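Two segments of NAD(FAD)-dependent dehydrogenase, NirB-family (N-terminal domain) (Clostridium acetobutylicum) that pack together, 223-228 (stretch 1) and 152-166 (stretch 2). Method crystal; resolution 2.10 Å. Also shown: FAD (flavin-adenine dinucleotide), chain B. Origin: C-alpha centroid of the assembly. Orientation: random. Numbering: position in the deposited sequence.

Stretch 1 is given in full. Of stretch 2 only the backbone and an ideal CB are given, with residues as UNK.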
# COMPACT_ATOMS: atom_id res chain seq x y z
N VAL A 223 -12.05 17.07 4.68
CA VAL A 223 -12.52 15.69 4.54
C VAL A 223 -11.60 14.87 3.65
O VAL A 223 -11.34 15.21 2.48
CB VAL A 223 -14.04 15.57 4.15
CG1 VAL A 223 -14.85 16.73 4.73
CG2 VAL A 223 -14.23 15.50 2.66
N ILE A 224 -11.08 13.79 4.23
CA ILE A 224 -10.11 12.93 3.57
C ILE A 224 -10.69 11.53 3.46
O ILE A 224 -11.06 10.92 4.46
CB ILE A 224 -8.77 12.90 4.36
CG1 ILE A 224 -8.35 14.32 4.76
CG2 ILE A 224 -7.69 12.23 3.55
CD1 ILE A 224 -7.74 14.41 6.12
N THR A 225 -10.77 11.01 2.24
CA THR A 225 -11.21 9.64 2.05
C THR A 225 -10.00 8.72 2.01
O THR A 225 -9.02 9.00 1.33
CB THR A 225 -12.09 9.48 0.79
OG1 THR A 225 -11.43 10.06 -0.35
CG2 THR A 225 -13.45 10.16 1.00
N ALA A 226 -10.06 7.66 2.81
CA ALA A 226 -9.01 6.64 2.87
C ALA A 226 -9.75 5.33 2.66
O ALA A 226 -10.05 4.60 3.61
CB ALA A 226 -8.32 6.68 4.24
N VAL A 227 -10.08 5.06 1.40
CA VAL A 227 -10.97 3.96 1.03
C VAL A 227 -10.28 3.00 0.05
O VAL A 227 -10.90 2.40 -0.82
CB VAL A 227 -12.33 4.48 0.46
CG1 VAL A 227 -13.20 5.02 1.57
CG2 VAL A 227 -12.11 5.53 -0.62
N GLY A 228 -8.97 2.87 0.22
CA GLY A 228 -8.22 1.91 -0.54
C GLY A 228 -7.74 2.47 -1.86
O GLY A 228 -7.98 3.63 -2.21
N UNK A 152 -12.79 9.59 6.25
CA UNK A 152 -13.75 8.55 5.88
C UNK A 152 -13.01 7.32 5.38
O UNK A 152 -12.20 7.41 4.44
CB UNK A 152 -14.72 9.06 4.81
N UNK A 153 -13.28 6.17 5.99
CA UNK A 153 -12.61 4.92 5.62
C UNK A 153 -12.05 4.20 6.83
O UNK A 153 -11.43 4.82 7.69
CB UNK A 153 -11.49 5.19 4.62
N UNK A 154 -12.26 2.89 6.89
CA UNK A 154 -12.03 2.14 8.12
C UNK A 154 -10.70 1.43 8.28
O UNK A 154 -10.55 0.62 9.21
CB UNK A 154 -13.14 1.09 8.26
N UNK A 155 -9.74 1.74 7.40
CA UNK A 155 -8.47 1.01 7.33
C UNK A 155 -7.29 1.63 8.06
O UNK A 155 -7.40 2.68 8.69
CB UNK A 155 -8.08 0.84 5.86
N UNK A 156 -6.15 0.95 7.95
CA UNK A 156 -4.88 1.34 8.57
C UNK A 156 -4.44 2.77 8.25
O UNK A 156 -4.08 3.54 9.15
CB UNK A 156 -3.78 0.37 8.13
N UNK A 157 -4.47 3.12 6.97
CA UNK A 157 -4.03 4.43 6.52
C UNK A 157 -4.90 5.54 7.11
O UNK A 157 -4.39 6.59 7.53
CB UNK A 157 -4.05 4.50 4.99
N UNK A 158 -6.21 5.32 7.16
CA UNK A 158 -7.14 6.29 7.75
C UNK A 158 -6.83 6.56 9.22
O UNK A 158 -6.85 7.70 9.67
CB UNK A 158 -8.58 5.79 7.61
N UNK A 159 -6.54 5.49 9.95
CA UNK A 159 -6.16 5.59 11.36
C UNK A 159 -4.80 6.28 11.55
O UNK A 159 -4.70 7.21 12.34
CB UNK A 159 -6.12 4.19 11.99
N UNK A 160 -3.79 5.85 10.80
CA UNK A 160 -2.48 6.50 10.85
C UNK A 160 -2.53 8.00 10.52
O UNK A 160 -1.85 8.79 11.16
CB UNK A 160 -1.53 5.80 9.88
N UNK A 161 -3.34 8.36 9.51
CA UNK A 161 -3.49 9.76 9.08
C UNK A 161 -4.09 10.60 10.20
O UNK A 161 -3.63 11.72 10.45
CB UNK A 161 -4.37 9.85 7.83
N UNK A 162 -5.11 10.06 10.85
CA UNK A 162 -5.76 10.71 11.98
C UNK A 162 -4.75 11.08 13.06
O UNK A 162 -4.73 12.22 13.53
CB UNK A 162 -6.84 9.80 12.56
N UNK A 163 -3.91 10.12 13.45
CA UNK A 163 -2.86 10.37 14.44
C UNK A 163 -1.87 11.43 13.95
O UNK A 163 -1.50 12.32 14.70
CB UNK A 163 -2.12 9.07 14.76
N UNK A 164 -1.45 11.31 12.69
CA UNK A 164 -0.55 12.30 12.09
C UNK A 164 -1.13 13.72 12.16
O UNK A 164 -0.41 14.67 12.45
CB UNK A 164 -0.26 11.93 10.63
N UNK A 165 -2.42 13.84 11.89
CA UNK A 165 -3.10 15.12 11.94
C UNK A 165 -3.24 15.63 13.38
O UNK A 165 -3.10 16.83 13.62
CB UNK A 165 -4.48 15.00 11.28
N UNK A 166 -3.52 14.71 14.32
CA UNK A 166 -3.50 15.03 15.76
C UNK A 166 -2.11 15.54 16.13
O UNK A 166 -1.98 16.63 16.70
CB UNK A 166 -3.87 13.81 16.61
PA FAD B . 4.16 4.23 -6.41
O1A FAD B . 2.71 4.63 -6.49
O2A FAD B . 4.78 4.55 -5.07
O5B FAD B . 4.98 4.94 -7.58
C5B FAD B . 4.51 4.92 -8.92
C4B FAD B . 4.87 6.23 -9.61
O4B FAD B . 4.51 6.17 -10.99
C3B FAD B . 4.09 7.40 -9.01
O3B FAD B . 5.00 8.44 -8.68
C2B FAD B . 3.13 7.84 -10.09
O2B FAD B . 2.95 9.23 -10.13
C1B FAD B . 3.82 7.35 -11.36
N9A FAD B . 2.90 7.10 -12.48
C8A FAD B . 1.62 6.62 -12.42
N7A FAD B . 1.13 6.54 -13.68
C5A FAD B . 2.08 6.95 -14.55
C6A FAD B . 2.10 7.07 -15.94
N6A FAD B . 0.96 7.01 -16.63
N1A FAD B . 3.24 7.55 -16.55
C2A FAD B . 4.35 7.90 -15.80
N3A FAD B . 4.32 7.78 -14.43
C4A FAD B . 3.20 7.31 -13.80
N1 FAD B . 3.30 0.19 2.31
C2 FAD B . 3.79 -0.62 3.31
O2 FAD B . 4.29 -1.70 3.02
N3 FAD B . 3.76 -0.22 4.63
C4 FAD B . 3.21 0.99 4.96
O4 FAD B . 3.17 1.31 6.16
C4X FAD B . 2.69 1.82 3.96
N5 FAD B . 2.14 3.06 4.27
C5X FAD B . 1.63 3.87 3.27
C6 FAD B . 1.07 5.12 3.59
C7 FAD B . 0.58 5.94 2.57
C7M FAD B . -0.03 7.27 2.91
C8 FAD B . 0.63 5.52 1.24
C8M FAD B . 0.10 6.37 0.12
C9 FAD B . 1.18 4.28 0.93
C9A FAD B . 1.69 3.46 1.94
N10 FAD B . 2.25 2.22 1.63
C10 FAD B . 2.75 1.41 2.63
C1' FAD B . 2.29 1.76 0.21
C2' FAD B . 3.63 1.99 -0.45
O2' FAD B . 3.85 3.38 -0.53
C3' FAD B . 3.57 1.38 -1.83
O3' FAD B . 3.46 -0.03 -1.72
C4' FAD B . 4.79 1.70 -2.68
O4' FAD B . 4.96 3.10 -2.79
C5' FAD B . 4.55 1.13 -4.08
O5' FAD B . 5.59 1.60 -4.90
P FAD B . 5.40 1.63 -6.48
O1P FAD B . 6.69 2.12 -7.12
O2P FAD B . 4.92 0.29 -6.99
O3P FAD B . 4.18 2.66 -6.75

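Position 152 pairs with the end of the strand of stretch 1 in parallel register, its CA 4.7 Å from the CA of Thr225. The backbone carries the pairing: N of 152 donates to O of Ile224 at 2.8 Å, and O of 152 accepts from N of Ala226 at 2.7 Å, almost linearly. Because these bonds use only backbone atoms, they leave the side chain open, except that proline could not supply the N-H. The ideal CB lies on the same sheet face as the side chain of Thr225, 4.2 Å from its CG2, where a methyl group is offered; the extended angles (-97/125) suit beta-branched residues, and the neighbouring methyl makes an apolar one such as valine or isoleucine a natural choice, though threonine would also fit. The deposited residue is Ile152, with chi1 m and chi2 t, and its CB keeps that 4.2 Å contact with Thr225 CG2.

Position 153 is far more restrictive. At phi/psi 130/136 a CB would be jammed against the preceding carbonyl, and an ideal CB would also come within 1.9 Å of O of Ala226. Only glycine suits, and Gly153 is found. Without a side chain, its CA approaches Ala226 O to 3.3 Å in a CA-H...O contact, extending the close backbone approach just beyond the strand.

At 154 the CB direction is away from stretch 1 and no atom of stretch 1 lies within 5.5 Å of the ideal CB, so this contact sets no preference; the residue is Gly154. Position 155 points toward stretch 1, but its ideal CB stays 4.8 Å from Ala226 O, leaving room for a side chain. As the N-cap of the helix, it would suit serine, threonine, aspartate or asparagine as well as glycine. Gly155 occupies it, and its O accepts from N of 159 at 3.2 Å.

Position 156 is out of reach and unconstrained here; it is Ile156. Position 157 points toward Ala226, its ideal CB 4.9 Å from Ala226 CB, and a medium or large apolar residue would fit. Leu157 reaches on to the flavin, its CD1 3.4 Å from FAD C7M, consistent with a flavin-dependent dehydrogenase.

At 158 the ideal CB would sit 3.5 Å from Ala226 CB and be crowded by O of Gly153, 3.0 Å from that ideal CB, so glycine is much the best choice. Gly158 lets its CA pack 3.7 Å from Ala226 CB. A water accepts from Gly158 N (2.8 Å to the water O) and donates to Ala226 O (3.2 Å from the water O), linking the first helical turn to stretch 1.

Positions 159 and 160 are out of reach, so any helix-compatible residue would suit; they are Ile159 and Glu160. Position 161 again points toward stretch 1, with no atom of it within 5.5 Å of the ideal CB; a longer apolar chain could bridge the gap to Ile224. Leu161 (t, p) does so, CD2 lying 3.5 Å from Ile224 CG2.

Positions 162, 163 and 164 make no contact, leaving the choice equally free, and are Ala162, Gln163 and Ala164. One turn after 161, position 165 points toward the same isoleucine and calls for another long apolar residue. Ile165 (m, t) sets its CD1 3.6 Å from Ile224 CD1. Position 166, out of reach and likewise free, is Ile166.

Stretch 2 152-166: IGGGILGIELAQAII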
# COMPACT_ATOMS: atom_id res chain seq x y z
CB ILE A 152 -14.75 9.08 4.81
CG1 ILE A 152 -15.70 10.11 5.44
CG2 ILE A 152 -15.52 7.91 4.17
CD1 ILE A 152 -16.65 10.77 4.47
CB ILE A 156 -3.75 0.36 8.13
CG1 ILE A 156 -3.55 -0.73 9.17
CG2 ILE A 156 -2.41 1.07 7.86
CD1 ILE A 156 -4.32 -2.00 8.88
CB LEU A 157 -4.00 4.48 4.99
CG LEU A 157 -3.78 5.79 4.22
CD1 LEU A 157 -2.76 6.71 4.89
CD2 LEU A 157 -3.36 5.46 2.81
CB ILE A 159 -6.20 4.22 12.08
CG1 ILE A 159 -7.56 3.54 11.85
CG2 ILE A 159 -6.05 4.43 13.58
CD1 ILE A 159 -7.57 2.05 12.15
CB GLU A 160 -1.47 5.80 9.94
CG GLU A 160 -1.04 4.43 10.44
CD GLU A 160 -0.04 3.77 9.52
OE1 GLU A 160 0.20 4.27 8.41
OE2 GLU A 160 0.52 2.72 9.92
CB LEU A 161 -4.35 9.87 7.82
CG LEU A 161 -4.66 11.26 7.22
CD1 LEU A 161 -3.44 12.14 7.14
CD2 LEU A 161 -5.25 11.09 5.84
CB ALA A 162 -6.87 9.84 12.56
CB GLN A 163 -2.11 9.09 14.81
CG GLN A 163 -1.06 9.28 15.93
CD GLN A 163 -1.66 9.74 17.27
OE1 GLN A 163 -1.86 10.94 17.50
NE2 GLN A 163 -1.93 8.80 18.15
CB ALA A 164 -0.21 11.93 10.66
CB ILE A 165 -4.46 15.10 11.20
CG1 ILE A 165 -4.25 14.79 9.72
CG2 ILE A 165 -5.19 16.45 11.35
CD1 ILE A 165 -5.53 14.52 8.96
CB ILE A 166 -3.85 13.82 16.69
CG1 ILE A 166 -5.19 13.16 16.33
CG2 ILE A 166 -3.81 14.24 18.17
CD1 ILE A 166 -6.37 14.09 16.22
O HOH W 1 -7.93 3.64 5.76
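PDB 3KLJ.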